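Local coordinates for epidermin biosynthesis protein EpiD (Staphylococcus aureus, PDB 3QJG), which probably catalyses the FMN-dependent oxidative decarboxylation of the C-terminal cysteine of a lantibiotic precursor peptide during epidermin-type biosynthesis, at the interface of chains A and B and the interface of chains A and C. Residues are numbered along the deposited sequence; one frame, centred on the assembly and turned at random. Chains: chain A/B/C, Epidermin biosynthesis protein EpiD.

Contact 1: the interface of chains A and B. Residues chain A 69, 71-72, 75; chain B 120, 122, 156, 160.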
# COMPACT_ATOMS: atom_id res chain seq x y z
N ASN A 69 10.81 -25.83 10.10
CA ASN A 69 10.39 -27.16 10.48
C ASN A 69 10.55 -27.46 11.96
O ASN A 69 11.65 -27.40 12.52
CB ASN A 69 11.16 -28.17 9.65
CG ASN A 69 10.61 -29.54 9.78
OD1 ASN A 69 10.79 -30.20 10.81
ND2 ASN A 69 9.94 -30.00 8.74
N VAL A 71 10.17 -30.31 13.55
CA VAL A 71 10.93 -31.48 13.91
C VAL A 71 12.43 -31.14 13.93
O VAL A 71 13.18 -31.49 14.88
CB VAL A 71 10.65 -32.67 12.94
CG1 VAL A 71 11.62 -33.84 13.27
CG2 VAL A 71 9.11 -33.15 13.05
N ASP A 72 12.89 -30.43 12.90
CA ASP A 72 14.32 -30.12 12.86
C ASP A 72 14.76 -29.18 14.02
O ASP A 72 15.80 -29.36 14.61
CB ASP A 72 14.66 -29.47 11.57
CG ASP A 72 14.60 -30.41 10.39
OD1 ASP A 72 14.42 -31.64 10.55
OD2 ASP A 72 14.77 -29.87 9.27
N ASN A 75 14.76 -31.23 17.37
CA ASN A 75 15.90 -32.16 17.44
C ASN A 75 17.24 -31.50 17.67
O ASN A 75 18.19 -32.14 18.10
CB ASN A 75 16.07 -32.94 16.13
CG ASN A 75 14.92 -33.86 15.85
OD1 ASN A 75 14.04 -34.13 16.72
ND2 ASN A 75 14.90 -34.35 14.62
N ASN B 120 5.03 -36.66 11.83
CA ASN B 120 6.16 -37.29 12.49
C ASN B 120 5.70 -38.30 13.56
O ASN B 120 4.71 -38.09 14.25
CB ASN B 120 7.09 -36.22 13.09
CG ASN B 120 8.48 -36.76 13.45
OD1 ASN B 120 8.77 -37.04 14.60
ND2 ASN B 120 9.32 -36.93 12.46
N ARG B 122 6.90 -38.74 16.40
CA ARG B 122 6.75 -38.14 17.74
C ARG B 122 5.41 -37.47 18.01
O ARG B 122 4.96 -37.47 19.14
CB ARG B 122 7.90 -37.21 18.07
CG ARG B 122 9.28 -37.85 17.89
CD ARG B 122 10.37 -36.92 18.40
NE ARG B 122 11.53 -36.73 17.50
CZ ARG B 122 12.82 -36.90 17.80
NH1 ARG B 122 13.25 -37.31 19.01
NH2 ARG B 122 13.73 -36.66 16.87
N SER B 156 15.84 -32.03 5.07
CA SER B 156 16.73 -32.10 6.24
C SER B 156 18.00 -32.94 6.06
O SER B 156 18.84 -32.95 6.96
CB SER B 156 15.96 -32.66 7.43
OG SER B 156 15.72 -34.03 7.22
N LYS B 160 13.63 -39.78 8.38
CA LYS B 160 12.54 -39.40 9.24
C LYS B 160 11.54 -40.53 9.33
O LYS B 160 11.32 -41.26 8.37
CB LYS B 160 11.83 -38.15 8.67
CG LYS B 160 12.62 -36.82 8.77
CD LYS B 160 12.44 -36.06 10.08
CE LYS B 160 13.27 -34.73 10.05
NZ LYS B 160 12.61 -33.63 9.22
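B:Lys160 and A:Val71 lie alongside one another, their side chains pointing opposite ways, with lysine CE 3.7 Å from valine CG1. The protein belongs to the family of homo-oligomeric flavin-containing cysteine decarboxylases, and B:Asn120 and B:Arg122 lie in its PxMNxxMW motif. The lysine chain leaves strand 158-163 bent at chi2 (-87°) and again at its last torsion, which swings NZ toward helix 70-75. There it lies square across A:Asp72 and forms a salt bridge, NZ to carboxylate OD1 at 3.0 Å. NZ meets OD1 on its syn side but 33° out of the carboxylate plane. Beside it, B:Ser156 offers its methylene CB, 3.5 Å from A:Asp72 OD2.

A:Val71 lays its other methyl, CG2, against B:Asn120 CB at 3.7 Å, with the amide group close by. That amide is steadied within chain B, since its OD1 accepts the backbone N of B:Arg122 at 3.1 Å. B:Arg122 NH2 comes close to A:Asn75 OD1, the planes 52° apart, but its N-H points elsewhere, so this is not a hydrogen bond and the short approach is doubtful. A:Asn69 caps helix 70-75: its OD1 accepts the backbone N of A:Val71 (2.8 Å) and of A:Asp72 from opposite faces of the amide.

Contact 2: the interface of chains A and C. Residues chain A 22, 48, 51, 55; chain C 16, 19, 46-47.
C:Ile19 reaches into chain A with two methyls, each meeting a different hydrophobic side chain. CG2 lies 3.7 Å from A:Ile51 CG2, the two isoleucines passing antiparallel. CD1, at the end of the longer branch, goes tip to tip with A:Phe55 and sits 3.8 Å from ring atom CE2, near CZ as well. With chi1 78°, CG2 stands anti to the carbonyl carbon and faces A:Ile51, and the extended chi2 (-163°) carries CD1 out to the ring.

Two further apolar contacts widen the patch. C:Val16 CG1 points at the ring tip, 3.8 Å from A:Phe55 CZ, and A:Ile51 CD1 comes to 3.9 Å from C:Phe46 CD1, the side chains roughly perpendicular. Within chain A, A:Ser22 CB lies 3.8 Å above one face of the A:Phe55 ring, toward its rim, and may help to steady the ring.

Polar groups contribute little. A:Asn48 ND2 is 3.8 Å from the carbonyl carbon of C:Phe46, and its OD1 accepts a weak hydrogen bond from the backbone N of A:Ile51, near the start of helix 49-55.

This small hydrophobic part of a two-fold symmetric interface recurs with the chains exchanged: chain A presents helix 49-55, with A:Ser22 of helix 21-28 beside it, and chain C the 3-10 helices 16-20 and 42-46.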
# COMPACT_ATOMS: atom_id res chain seq x y z
N SER A 22 15.91 -11.07 27.91
CA SER A 22 17.37 -10.93 27.71
C SER A 22 18.21 -11.39 28.95
O SER A 22 19.32 -11.87 28.81
CB SER A 22 17.73 -9.51 27.36
OG SER A 22 17.63 -8.71 28.50
N ASN A 48 11.09 -7.59 20.76
CA ASN A 48 11.68 -6.90 19.64
C ASN A 48 12.72 -7.88 19.14
O ASN A 48 13.76 -8.09 19.75
CB ASN A 48 12.19 -5.57 20.15
CG ASN A 48 12.98 -4.80 19.13
OD1 ASN A 48 13.49 -5.39 18.18
ND2 ASN A 48 13.10 -3.47 19.33
N ILE A 51 16.40 -6.99 18.96
CA ILE A 51 16.97 -6.85 20.30
C ILE A 51 17.30 -8.25 20.82
O ILE A 51 18.38 -8.47 21.29
CB ILE A 51 16.01 -6.08 21.29
CG1 ILE A 51 16.02 -4.55 21.05
CG2 ILE A 51 16.32 -6.40 22.78
CD1 ILE A 51 17.39 -3.91 21.12
N PHE A 55 21.33 -10.98 21.88
CA PHE A 55 21.65 -11.92 22.97
C PHE A 55 21.53 -13.39 22.56
O PHE A 55 22.39 -14.19 22.89
CB PHE A 55 20.76 -11.62 24.19
CG PHE A 55 20.82 -10.18 24.61
CD1 PHE A 55 21.87 -9.71 25.41
CD2 PHE A 55 19.88 -9.26 24.14
CE1 PHE A 55 21.94 -8.36 25.76
CE2 PHE A 55 19.94 -7.93 24.47
CZ PHE A 55 20.98 -7.46 25.27
N VAL C 16 21.22 -0.25 23.09
CA VAL C 16 20.62 -1.44 23.63
C VAL C 16 20.29 -1.29 25.11
O VAL C 16 19.34 -1.86 25.53
CB VAL C 16 21.45 -2.72 23.36
CG1 VAL C 16 20.62 -3.98 23.75
CG2 VAL C 16 21.78 -2.81 21.86
N ILE C 19 16.62 -1.04 26.61
CA ILE C 19 15.68 -2.14 26.89
C ILE C 19 15.44 -2.34 28.41
O ILE C 19 14.42 -2.95 28.82
CB ILE C 19 16.15 -3.47 26.24
CG1 ILE C 19 17.29 -4.12 27.06
CG2 ILE C 19 16.56 -3.23 24.75
CD1 ILE C 19 18.08 -5.20 26.31
N PHE C 46 14.81 0.49 19.23
CA PHE C 46 15.26 -0.26 20.40
C PHE C 46 14.17 -0.53 21.43
O PHE C 46 14.36 -1.37 22.31
CB PHE C 46 16.41 0.44 21.11
CG PHE C 46 17.69 0.57 20.28
CD1 PHE C 46 18.73 -0.30 20.44
CD2 PHE C 46 17.82 1.59 19.33
CE1 PHE C 46 19.90 -0.17 19.67
CE2 PHE C 46 19.01 1.72 18.59
CZ PHE C 46 20.01 0.83 18.77
N ILE C 47 13.00 0.07 21.30
CA ILE C 47 11.97 -0.09 22.35
C ILE C 47 10.58 -0.43 21.83
O ILE C 47 10.36 -0.47 20.64
CB ILE C 47 11.91 1.17 23.31
CG1 ILE C 47 11.87 2.51 22.53
CG2 ILE C 47 13.14 1.23 24.27
CD1 ILE C 47 10.57 2.87 22.03

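Contact 3: the interface of chains A and B. Residues chain A 95-99; chain B 87-88, 91-92.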
# COMPACT_ATOMS: atom_id res chain seq x y z
N ASN A 95 -3.72 -30.11 25.16
CA ASN A 95 -4.73 -30.72 24.23
C ASN A 95 -4.22 -31.03 22.84
O ASN A 95 -4.95 -31.42 21.97
CB ASN A 95 -5.91 -29.78 24.10
CG ASN A 95 -6.78 -29.76 25.32
OD1 ASN A 95 -7.56 -30.71 25.53
ND2 ASN A 95 -6.71 -28.67 26.10
N GLY A 96 -2.95 -30.84 22.64
CA GLY A 96 -2.30 -31.18 21.38
C GLY A 96 -2.58 -30.22 20.28
O GLY A 96 -2.29 -30.52 19.11
N ILE A 97 -3.02 -29.02 20.64
CA ILE A 97 -3.39 -27.96 19.69
C ILE A 97 -2.06 -27.32 19.33
O ILE A 97 -1.35 -26.86 20.22
CB ILE A 97 -4.31 -26.93 20.37
CG1 ILE A 97 -5.57 -27.60 20.93
CG2 ILE A 97 -4.78 -25.82 19.38
CD1 ILE A 97 -6.02 -28.76 20.15
N CYS A 98 -1.68 -27.36 18.08
CA CYS A 98 -0.45 -26.73 17.62
C CYS A 98 -0.74 -25.92 16.38
O CYS A 98 -0.41 -26.35 15.28
CB CYS A 98 0.63 -27.78 17.37
SG CYS A 98 0.15 -29.38 16.78
N ASP A 99 -1.31 -24.71 16.56
CA ASP A 99 -1.66 -23.85 15.42
C ASP A 99 -0.63 -22.75 15.10
O ASP A 99 -0.90 -21.93 14.19
CB ASP A 99 -3.13 -23.35 15.40
CG ASP A 99 -3.60 -22.74 16.70
OD1 ASP A 99 -2.70 -22.35 17.47
OD2 ASP A 99 -4.88 -22.66 16.97
N SER B 87 -1.56 -33.40 12.95
CA SER B 87 -1.80 -33.57 14.39
C SER B 87 -2.67 -32.43 14.93
O SER B 87 -3.66 -32.64 15.63
CB SER B 87 -0.48 -33.63 15.18
OG SER B 87 -0.69 -34.33 16.40
N ASN B 88 -2.32 -31.22 14.54
CA ASN B 88 -3.11 -30.09 14.97
C ASN B 88 -4.58 -30.20 14.65
O ASN B 88 -5.42 -30.09 15.54
CB ASN B 88 -2.53 -28.78 14.42
CG ASN B 88 -3.41 -27.59 14.75
OD1 ASN B 88 -3.49 -27.18 15.90
ND2 ASN B 88 -4.10 -27.06 13.73
N ASN B 91 -6.32 -32.97 16.62
CA ASN B 91 -6.44 -32.60 18.02
C ASN B 91 -7.42 -31.49 18.22
O ASN B 91 -8.18 -31.52 19.17
CB ASN B 91 -5.05 -32.27 18.61
CG ASN B 91 -4.18 -33.47 18.72
OD1 ASN B 91 -4.67 -34.56 18.93
ND2 ASN B 91 -2.84 -33.30 18.48
N LYS B 92 -7.51 -30.55 17.27
CA LYS B 92 -8.58 -29.56 17.28
C LYS B 92 -9.96 -30.21 17.09
O LYS B 92 -10.87 -29.91 17.87
CB LYS B 92 -8.39 -28.44 16.26
CG LYS B 92 -7.33 -27.40 16.65
CD LYS B 92 -7.60 -26.01 16.03
CE LYS B 92 -6.43 -25.08 16.20
NZ LYS B 92 -6.56 -23.91 15.35
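B:Asn88 holds CG anti to its backbone N (chi1 174°), which carries its amide out from helix 87-94 to the backbone of A:Cys98. B:Asn91, one turn on, has CG anti to the carbonyl carbon instead (chi1 -68°), and its amide reaches A:Gly96. B:Asn88 OD1 accepts the A:Cys98 backbone N at 2.8 Å, a bent bond with the donor tilted modestly from the carbonyl plane. B:Asn91 ND2 gives a hydrogen bond to A:Gly96 O at 2.9 Å, arriving above the peptide carbonyl plane rather than on a lone pair. Side-chain amides thus grip the main chain of the 95-99 loop.

B:Lys92 runs extended beyond CG and comes in nearly perpendicular to the A:Asp99 side chain. Its NZ makes a salt bridge to A:Asp99 OD2 at 2.6 Å, and OD2 receives it on its anti lone pair, away from the other oxygen. On the way the lysine passes A:Ile97, whose CG2 lies 3.7 Å from CE; the other branch of the isoleucine ends with CD1 3.6 Å from the B:Asn91 carbonyl carbon. The A:Cys98 sulfur rests on B:Asn88 CB at 3.6 Å.

B:Ser87 and B:Asn88 belong to the PATSNT stretch, this protein's version of the family's PASANT motif. A:Cys98 and A:Asp99 line an FMN pocket, so the contact probably fixes the loop that one subunit supplies to the flavin site at its border with another.

Contacts 1 and 3 belong to the same A-B interface, their C-alpha centres about 17 Å apart, and combine different elements: helix 70-75 against strand 119-120, helix 121-124 and strand 158-163 in contact 1, the 95-99 loop against helix 87-94 in contact 3. Contact 2 lies about 31 Å from contact 1 and 32 Å from contact 3, on a separate face. The A-B patches mix salt bridges and hydrogen bonds with apolar contacts, and contact 3 includes the FMN-pocket residues A:Cys98 and A:Asp99; contact 2 is apolar. The non-two-fold A-B contact would fit a trimer and the two-fold A-C contact would join trimers, consistent with a dodecamer.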